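Hypothetical protein (Vibrio cholerae, PDB 1XPJ) is of uncharacterised function but probably belongs to the haloacid dehalogenase-like hydrolases, and may take part in capsular polysaccharide biosynthesis. Local coordinates at residues T47-R52 and L66-E71; R52-E55 and K60-I63; T70-L73 and Q77-Y80. All coordinates share one frame; numbering follows the deposited sequence. Where two conformers were deposited one is given.

Contact 1: T47-R52 and L66-E71; sequences TARNMR and LPIITE
R49 and I69 carry the close part of this contact. R49 leaves the loop that follows strand 42-47 and runs alongside I69 of helix 66-75, the two side chains passing in opposite directions. CG of R49 lies anti to the backbone N (chi1 -176°), and the chain bends once, at chi3. This brings NH1 to 3.4 Å from CG1 of I69. The guanidinium meets the isoleucine obliquely. R49 was deposited in two conformers, so the fine detail is doubtful. T47 adds a plain methyl contact. Its CG2 and CD1 of I69 reach toward each other, tip to tip, 4.0 Å apart. R49, I69 and T47 are all buried, and no hydrogen bond crosses between the segments.

The looser side is at I68, which is partly exposed. Its CG2 lies 4.1 Å from NH1 of R49, and the two side chains cross at about a right angle. Further along the loop, R52 is exposed. Its backbone N is hydrogen-bonded to a tartrate that probably came from the crystallisation liquor.

The polar end of R49 is held elsewhere. NH2 forms a salt bridge with D9, and Y20 makes a cation-pi contact. The loop itself is shaped locally. OG1 of T47 accepts from N of R49 at 2.9 Å in an ST turn, and a type II beta turn runs from A48 to M51, closed by M51 N to A48 O at 3.0 Å. D9 belongs to a sequence that resembles the first HAD motif. A threonine at the end of the next strand, here T47, is consistent with the second. The contact thus probably lies beside the active-site end of a HAD-type Rossmann-like fold.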
loop_
_atom_site.group_PDB
_atom_site.type_symbol
_atom_site.label_atom_id
_atom_site.label_comp_id
_atom_site.label_asym_id
_atom_site.label_seq_id
_atom_site.Cartn_x
_atom_site.Cartn_y
_atom_site.Cartn_z
ATOM N N THR A 47 10.540 6.564 -1.220
ATOM C CA THR A 47 11.395 6.681 -0.038
ATOM C C THR A 47 10.870 5.925 1.167
ATOM O O THR A 47 9.655 5.867 1.393
ATOM C CB THR A 47 11.617 8.172 0.332
ATOM O OG1 THR A 47 12.280 8.270 1.608
ATOM C CG2 THR A 47 10.273 8.877 0.565
ATOM N N ALA A 48 11.802 5.355 1.936
ATOM C CA ALA A 48 11.524 4.729 3.235
ATOM C C ALA A 48 11.593 5.711 4.424
ATOM O O ALA A 48 11.505 5.287 5.589
ATOM C CB ALA A 48 12.466 3.561 3.464
ATOM N N ARG A 49 11.764 7.005 4.140
ATOM C CA ARG A 49 11.948 8.017 5.196
ATOM C C ARG A 49 10.866 7.958 6.262
ATOM O O ARG A 49 9.683 7.929 5.937
ATOM C CB ARG A 49 11.984 9.434 4.611
ATOM C CG ARG A 49 12.275 10.495 5.678
ATOM C CD ARG A 49 12.241 11.924 5.171
ATOM N NE ARG A 49 13.381 12.257 4.315
ATOM C CZ ARG A 49 13.542 13.430 3.711
ATOM N NH1 ARG A 49 12.632 14.391 3.858
ATOM N NH2 ARG A 49 14.607 13.643 2.951
ATOM N N ASN A 50 11.292 7.945 7.523
ATOM C CA ASN A 50 10.411 7.855 8.687
ATOM C C ASN A 50 9.660 6.521 8.908
ATOM O O ASN A 50 8.790 6.429 9.789
ATOM C CB ASN A 50 9.464 9.061 8.785
ATOM C CG ASN A 50 10.178 10.339 9.202
ATOM O OD1 ASN A 50 11.311 10.316 9.695
ATOM N ND2 ASN A 50 9.505 11.459 9.030
ATOM N N MET A 51 10.005 5.499 8.125
ATOM C CA MET A 51 9.507 4.154 8.357
ATOM C C MET A 51 10.048 3.602 9.680
ATOM O O MET A 51 9.353 2.927 10.414
ATOM C CB MET A 51 9.816 3.163 7.239
ATOM C CG MET A 51 9.011 3.427 5.968
ATOM S SD MET A 51 7.767 2.150 5.768
ATOM C CE MET A 51 6.341 3.074 6.359
ATOM N N ARG A 52 11.302 3.924 9.995
ATOM C CA ARG A 52 11.885 3.508 11.271
ATOM C C ARG A 52 11.160 4.225 12.416
ATOM O O ARG A 52 10.532 3.573 13.253
ATOM C CB ARG A 52 13.393 3.768 11.317
ATOM C CG ARG A 52 14.107 2.946 12.359
ATOM C CD ARG A 52 14.794 3.745 13.448
ATOM N NE ARG A 52 16.187 4.037 13.117
ATOM C CZ ARG A 52 17.177 4.070 14.011
ATOM N NH1 ARG A 52 16.936 3.824 15.302
ATOM N NH2 ARG A 52 18.417 4.348 13.612
ATOM N N LEU A 66 5.605 13.703 4.550
ATOM C CA LEU A 66 5.319 14.155 3.176
ATOM C C LEU A 66 5.455 15.660 2.959
ATOM O O LEU A 66 6.121 16.046 2.002
ATOM C CB LEU A 66 3.974 13.642 2.648
ATOM C CG LEU A 66 4.028 12.536 1.582
ATOM C CD1 LEU A 66 2.594 12.022 1.279
ATOM C CD2 LEU A 66 4.726 12.964 0.253
ATOM N N PRO A 67 4.864 16.515 3.803
ATOM C CA PRO A 67 5.047 17.968 3.646
ATOM C C PRO A 67 6.505 18.409 3.511
ATOM O O PRO A 67 6.792 19.176 2.596
ATOM C CB PRO A 67 4.413 18.555 4.917
ATOM C CG PRO A 67 3.383 17.539 5.304
ATOM C CD PRO A 67 3.979 16.201 4.940
ATOM N N ILE A 68 7.397 17.915 4.366
ATOM C CA ILE A 68 8.806 18.311 4.349
ATOM C C ILE A 68 9.546 17.815 3.120
ATOM O O ILE A 68 10.437 18.503 2.627
ATOM C CB ILE A 68 9.522 17.876 5.653
ATOM C CG1 ILE A 68 9.221 18.884 6.754
ATOM C CG2 ILE A 68 11.048 17.762 5.475
ATOM C CD1 ILE A 68 9.375 18.325 8.153
ATOM N N ILE A 69 9.163 16.640 2.614
ATOM C CA ILE A 69 9.717 16.142 1.363
ATOM C C ILE A 69 9.382 17.081 0.199
ATOM O O ILE A 69 10.274 17.508 -0.540
ATOM C CB ILE A 69 9.215 14.718 1.064
ATOM C CG1 ILE A 69 9.774 13.718 2.078
ATOM C CG2 ILE A 69 9.520 14.305 -0.406
ATOM C CD1 ILE A 69 9.088 12.363 2.015
ATOM N N THR A 70 8.103 17.398 0.033
ATOM C CA THR A 70 7.682 18.203 -1.108
ATOM C C THR A 70 8.301 19.588 -1.043
ATOM O O THR A 70 8.879 20.059 -2.016
ATOM C CB THR A 70 6.141 18.268 -1.208
ATOM O OG1 THR A 70 5.620 19.160 -0.218
ATOM C CG2 THR A 70 5.519 16.912 -0.876
ATOM N N GLU A 71 8.195 20.220 0.119
ATOM C CA GLU A 71 8.839 21.506 0.367
ATOM C C GLU A 71 10.318 21.482 -0.052
ATOM O O GLU A 71 10.767 22.336 -0.722
ATOM C CB GLU A 71 8.685 21.894 1.851
ATOM C CG GLU A 71 9.301 23.257 2.167
ATOM C CD GLU A 71 9.351 23.542 3.656
ATOM O OE1 GLU A 71 10.201 22.938 4.351
ATOM O OE2 GLU A 71 8.542 24.375 4.120
#

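Contact 2: R52-E55 and K60-I63; sequences RTYE and KINI
The ring of Y54 lies between two aliphatic groups, with CB of K60 over one face. That carbon is 4.0 Å from the ring centroid and 20° off the normal, a CH-pi contact. It does not sit over the middle. It is shifted toward the rim, and CG of Y54 is its nearest ring atom at 3.7 Å. The opposite face belongs to CG2 of T53, the preceding residue, which sits 3.8 Å above the plane and over the ring centre. The tyrosine is therefore flanked by its own neighbour and by the helix.

Y54 and K60 cross at about a right angle. Beyond CB the lysine follows the ring margin for a short way, and its CD comes 4.0 Å from CD1 of Y54. The chain bends at chi2 and chi4, and its amino end turns off from the tyrosine. K60 has two deposited conformers, so the detail of its course is doubtful. I61 meets the ring from the K60 side, at CD2: its CG1 is 3.8 Å away, placed obliquely. The loop is set for this by a type I beta turn from R52 to E55, closed by E55 N to R52 O at 3.0 Å.

H64 also meets the Y54 ring, with the planes about 25° apart. I61 and N62 also pack on V85 of strand 82-85, while N62 ND2 is hydrogen-bonded to I83 O of the second subunit. The contact thus lays the loop after strand 42-47 against helix 58-64.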
loop_
_atom_site.group_PDB
_atom_site.type_symbol
_atom_site.label_atom_id
_atom_site.label_comp_id
_atom_site.label_asym_id
_atom_site.label_seq_id
_atom_site.Cartn_x
_atom_site.Cartn_y
_atom_site.Cartn_z
ATOM N N ARG A 52 11.302 3.924 9.995
ATOM C CA ARG A 52 11.885 3.508 11.271
ATOM C C ARG A 52 11.160 4.225 12.416
ATOM O O ARG A 52 10.532 3.573 13.253
ATOM C CB ARG A 52 13.393 3.768 11.317
ATOM C CG ARG A 52 14.107 2.946 12.359
ATOM C CD ARG A 52 14.794 3.745 13.448
ATOM N NE ARG A 52 16.187 4.037 13.117
ATOM C CZ ARG A 52 17.177 4.070 14.011
ATOM N NH1 ARG A 52 16.936 3.824 15.302
ATOM N NH2 ARG A 52 18.417 4.348 13.612
ATOM N N THR A 53 11.222 5.560 12.411
ATOM C CA THR A 53 10.548 6.412 13.396
ATOM C C THR A 53 9.098 6.045 13.700
ATOM O O THR A 53 8.705 5.967 14.856
ATOM C CB THR A 53 10.630 7.890 12.960
ATOM O OG1 THR A 53 11.988 8.332 13.077
ATOM C CG2 THR A 53 9.857 8.817 13.942
ATOM N N TYR A 54 8.295 5.841 12.665
ATOM C CA TYR A 54 6.874 5.574 12.893
ATOM C C TYR A 54 6.529 4.088 12.883
ATOM O O TYR A 54 5.359 3.725 12.928
ATOM C CB TYR A 54 5.986 6.415 11.953
ATOM C CG TYR A 54 6.158 7.900 12.207
ATOM C CD1 TYR A 54 5.915 8.446 13.485
ATOM C CD2 TYR A 54 6.602 8.755 11.202
ATOM C CE1 TYR A 54 6.087 9.814 13.735
ATOM C CE2 TYR A 54 6.781 10.123 11.442
ATOM C CZ TYR A 54 6.524 10.644 12.708
ATOM O OH TYR A 54 6.709 11.989 12.943
ATOM N N GLU A 55 7.555 3.239 12.848
ATOM C CA GLU A 55 7.395 1.779 12.862
ATOM C C GLU A 55 6.475 1.277 11.744
ATOM O O GLU A 55 5.620 0.410 11.966
ATOM C CB GLU A 55 6.874 1.289 14.222
ATOM C CG GLU A 55 7.587 1.864 15.441
ATOM C CD GLU A 55 7.186 1.155 16.716
ATOM O OE1 GLU A 55 7.867 0.179 17.070
ATOM O OE2 GLU A 55 6.183 1.558 17.344
ATOM N N LYS A 60 0.946 8.084 9.809
ATOM C CA LYS A 60 1.755 9.151 10.407
ATOM C C LYS A 60 2.719 9.767 9.389
ATOM O O LYS A 60 2.886 10.983 9.349
ATOM C CB LYS A 60 2.552 8.618 11.592
ATOM C CG LYS A 60 1.847 8.752 12.939
ATOM C CD LYS A 60 2.076 7.531 13.815
ATOM C CE LYS A 60 1.974 7.871 15.315
ATOM N NZ LYS A 60 0.643 8.423 15.714
ATOM N N ILE A 61 3.355 8.932 8.571
ATOM C CA ILE A 61 4.270 9.400 7.526
ATOM C C ILE A 61 3.582 10.402 6.588
ATOM O O ILE A 61 4.166 11.434 6.253
ATOM C CB ILE A 61 4.890 8.193 6.755
ATOM C CG1 ILE A 61 5.812 7.397 7.690
ATOM C CG2 ILE A 61 5.672 8.646 5.529
ATOM C CD1 ILE A 61 6.295 6.083 7.100
ATOM N N ASN A 62 2.331 10.114 6.210
ATOM C CA ASN A 62 1.513 11.042 5.415
ATOM C C ASN A 62 1.357 12.433 6.054
ATOM O O ASN A 62 1.226 13.438 5.344
ATOM C CB ASN A 62 0.122 10.441 5.130
ATOM C CG ASN A 62 0.146 9.346 4.055
ATOM O OD1 ASN A 62 1.127 9.179 3.335
ATOM N ND2 ASN A 62 -0.953 8.594 3.955
ATOM N N ILE A 63 1.393 12.487 7.390
ATOM C CA ILE A 63 1.171 13.742 8.121
ATOM C C ILE A 63 2.465 14.491 8.338
ATOM O O ILE A 63 2.550 15.691 8.083
ATOM C CB ILE A 63 0.501 13.513 9.517
ATOM C CG1 ILE A 63 -0.887 12.883 9.400
ATOM C CG2 ILE A 63 0.395 14.838 10.302
ATOM C CD1 ILE A 63 -1.441 12.435 10.753
#

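Contact 3: T70-L73 and Q77-Y80; sequences TEWL and QVPY
L73 sits against both V78 and Y80, at the point where helix 66-75 gives way to the loop before strand 82-85. Its CB lies 3.8 Å from CE2 of Y80. CG is anti to the carbonyl carbon (chi1 -67°), and from there the two methyl branches part. CD1 goes over one face of the Y80 ring, 4.2 Å above its plane and offset toward the rim. CD2 turns to V78 instead, 3.7 Å from CB and 3.8 Å from CG1. One leucine thus fills the space between a valine and a tyrosine. W72 adds a light touch, its CZ3 meeting CG2 of V78 obliquely at 4.2 Å.

The backbone fixes how the two segments meet. N of V78 donates to O of L73 at 3.0 Å, nearly straight at 176°. Q77, with positive phi, is the C-prime residue of a Schellman motif that ends the helix.

The polar tips have partners outside the two segments: OH of Y80 is hydrogen-bonded to D74, and NE1 of W72 to the backbone O of V23. V78 also packs on I30 and L33 of helix 27-38. The side-chain contact between the segments is therefore apolar, and a single backbone bond supplies its directional part.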
loop_
_atom_site.group_PDB
_atom_site.type_symbol
_atom_site.label_atom_id
_atom_site.label_comp_id
_atom_site.label_asym_id
_atom_site.label_seq_id
_atom_site.Cartn_x
_atom_site.Cartn_y
_atom_site.Cartn_z
ATOM N N THR A 70 8.103 17.398 0.033
ATOM C CA THR A 70 7.682 18.203 -1.108
ATOM C C THR A 70 8.301 19.588 -1.043
ATOM O O THR A 70 8.879 20.059 -2.016
ATOM C CB THR A 70 6.141 18.268 -1.208
ATOM O OG1 THR A 70 5.620 19.160 -0.218
ATOM C CG2 THR A 70 5.519 16.912 -0.876
ATOM N N GLU A 71 8.195 20.220 0.119
ATOM C CA GLU A 71 8.839 21.506 0.367
ATOM C C GLU A 71 10.318 21.482 -0.052
ATOM O O GLU A 71 10.767 22.336 -0.722
ATOM C CB GLU A 71 8.685 21.894 1.851
ATOM C CG GLU A 71 9.301 23.257 2.167
ATOM C CD GLU A 71 9.351 23.542 3.656
ATOM O OE1 GLU A 71 10.201 22.938 4.351
ATOM O OE2 GLU A 71 8.542 24.375 4.120
ATOM N N TRP A 72 11.052 20.446 0.365
ATOM C CA TRP A 72 12.466 20.315 0.041
ATOM C C TRP A 72 12.708 20.118 -1.457
ATOM O O TRP A 72 13.590 20.757 -2.043
ATOM C CB TRP A 72 13.098 19.179 0.847
ATOM C CG TRP A 72 14.583 19.112 0.741
ATOM C CD1 TRP A 72 15.498 19.701 1.581
ATOM C CD2 TRP A 72 15.348 18.428 -0.265
ATOM N NE1 TRP A 72 16.777 19.410 1.168
ATOM C CE2 TRP A 72 16.718 18.631 0.037
ATOM C CE3 TRP A 72 15.016 17.640 -1.387
ATOM C CZ2 TRP A 72 17.755 18.078 -0.744
ATOM C CZ3 TRP A 72 16.047 17.092 -2.159
ATOM C CH2 TRP A 72 17.399 17.316 -1.833
ATOM N N LEU A 73 11.919 19.245 -2.070
ATOM C CA LEU A 73 12.000 19.020 -3.508
ATOM C C LEU A 73 11.769 20.324 -4.273
ATOM O O LEU A 73 12.578 20.675 -5.138
ATOM C CB LEU A 73 11.038 17.893 -3.963
ATOM C CG LEU A 73 11.363 16.471 -3.463
ATOM C CD1 LEU A 73 10.153 15.577 -3.538
ATOM C CD2 LEU A 73 12.494 15.835 -4.244
ATOM N N GLN A 77 14.410 22.613 -6.695
ATOM C CA GLN A 77 14.066 22.504 -8.116
ATOM C C GLN A 77 14.293 21.078 -8.618
ATOM O O GLN A 77 14.884 20.861 -9.681
ATOM C CB GLN A 77 14.858 23.526 -8.971
ATOM C CG GLN A 77 14.946 24.937 -8.366
ATOM C CD GLN A 77 13.949 25.907 -8.974
ATOM O OE1 GLN A 77 14.339 26.921 -9.561
ATOM N NE2 GLN A 77 12.662 25.603 -8.837
ATOM N N VAL A 78 13.851 20.101 -7.829
ATOM C CA VAL A 78 13.940 18.704 -8.224
ATOM C C VAL A 78 12.664 18.378 -8.991
ATOM O O VAL A 78 11.563 18.576 -8.469
ATOM C CB VAL A 78 14.086 17.777 -7.018
ATOM C CG1 VAL A 78 14.428 16.328 -7.460
ATOM C CG2 VAL A 78 15.122 18.322 -6.059
ATOM N N PRO A 79 12.796 17.927 -10.242
ATOM C CA PRO A 79 11.617 17.555 -11.028
ATOM C C PRO A 79 11.079 16.240 -10.473
ATOM O O PRO A 79 11.867 15.370 -10.046
ATOM C CB PRO A 79 12.170 17.391 -12.452
ATOM C CG PRO A 79 13.637 17.118 -12.294
ATOM C CD PRO A 79 14.057 17.709 -10.982
ATOM N N TYR A 80 9.757 16.116 -10.419
ATOM C CA TYR A 80 9.121 14.884 -9.961
ATOM C C TYR A 80 7.698 14.885 -10.473
ATOM O O TYR A 80 7.044 15.921 -10.488
ATOM C CB TYR A 80 9.172 14.734 -8.416
ATOM C CG TYR A 80 8.427 15.814 -7.656
ATOM C CD1 TYR A 80 7.099 15.621 -7.235
ATOM C CD2 TYR A 80 9.038 17.046 -7.380
ATOM C CE1 TYR A 80 6.391 16.647 -6.541
ATOM C CE2 TYR A 80 8.362 18.066 -6.697
ATOM C CZ TYR A 80 7.037 17.864 -6.282
ATOM O OH TYR A 80 6.380 18.878 -5.610
#

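Overall arrangement
After strand 3-6 and helix 27-38, the chain runs through strand 42-47, whose exit loop opens contact 1 at T47. The same loop continues to R52, which contacts 1 and 2 share. Contact 2 closes first, bringing 52-55 onto helix 58-64 after a short excursion. Contact 1 closes later, on helix 66-75, so contact 2 lies within its span. L66 N makes a probable hydrogen bond to I61 O, linking the two helices. Contact 3 then starts at T70, overlapping contact 1 on the same helix, and closes a tight turn that leads to strand 82-85. Together they join the outgoing loop of one strand, two successive helices and the approach to the neighbouring parallel strand.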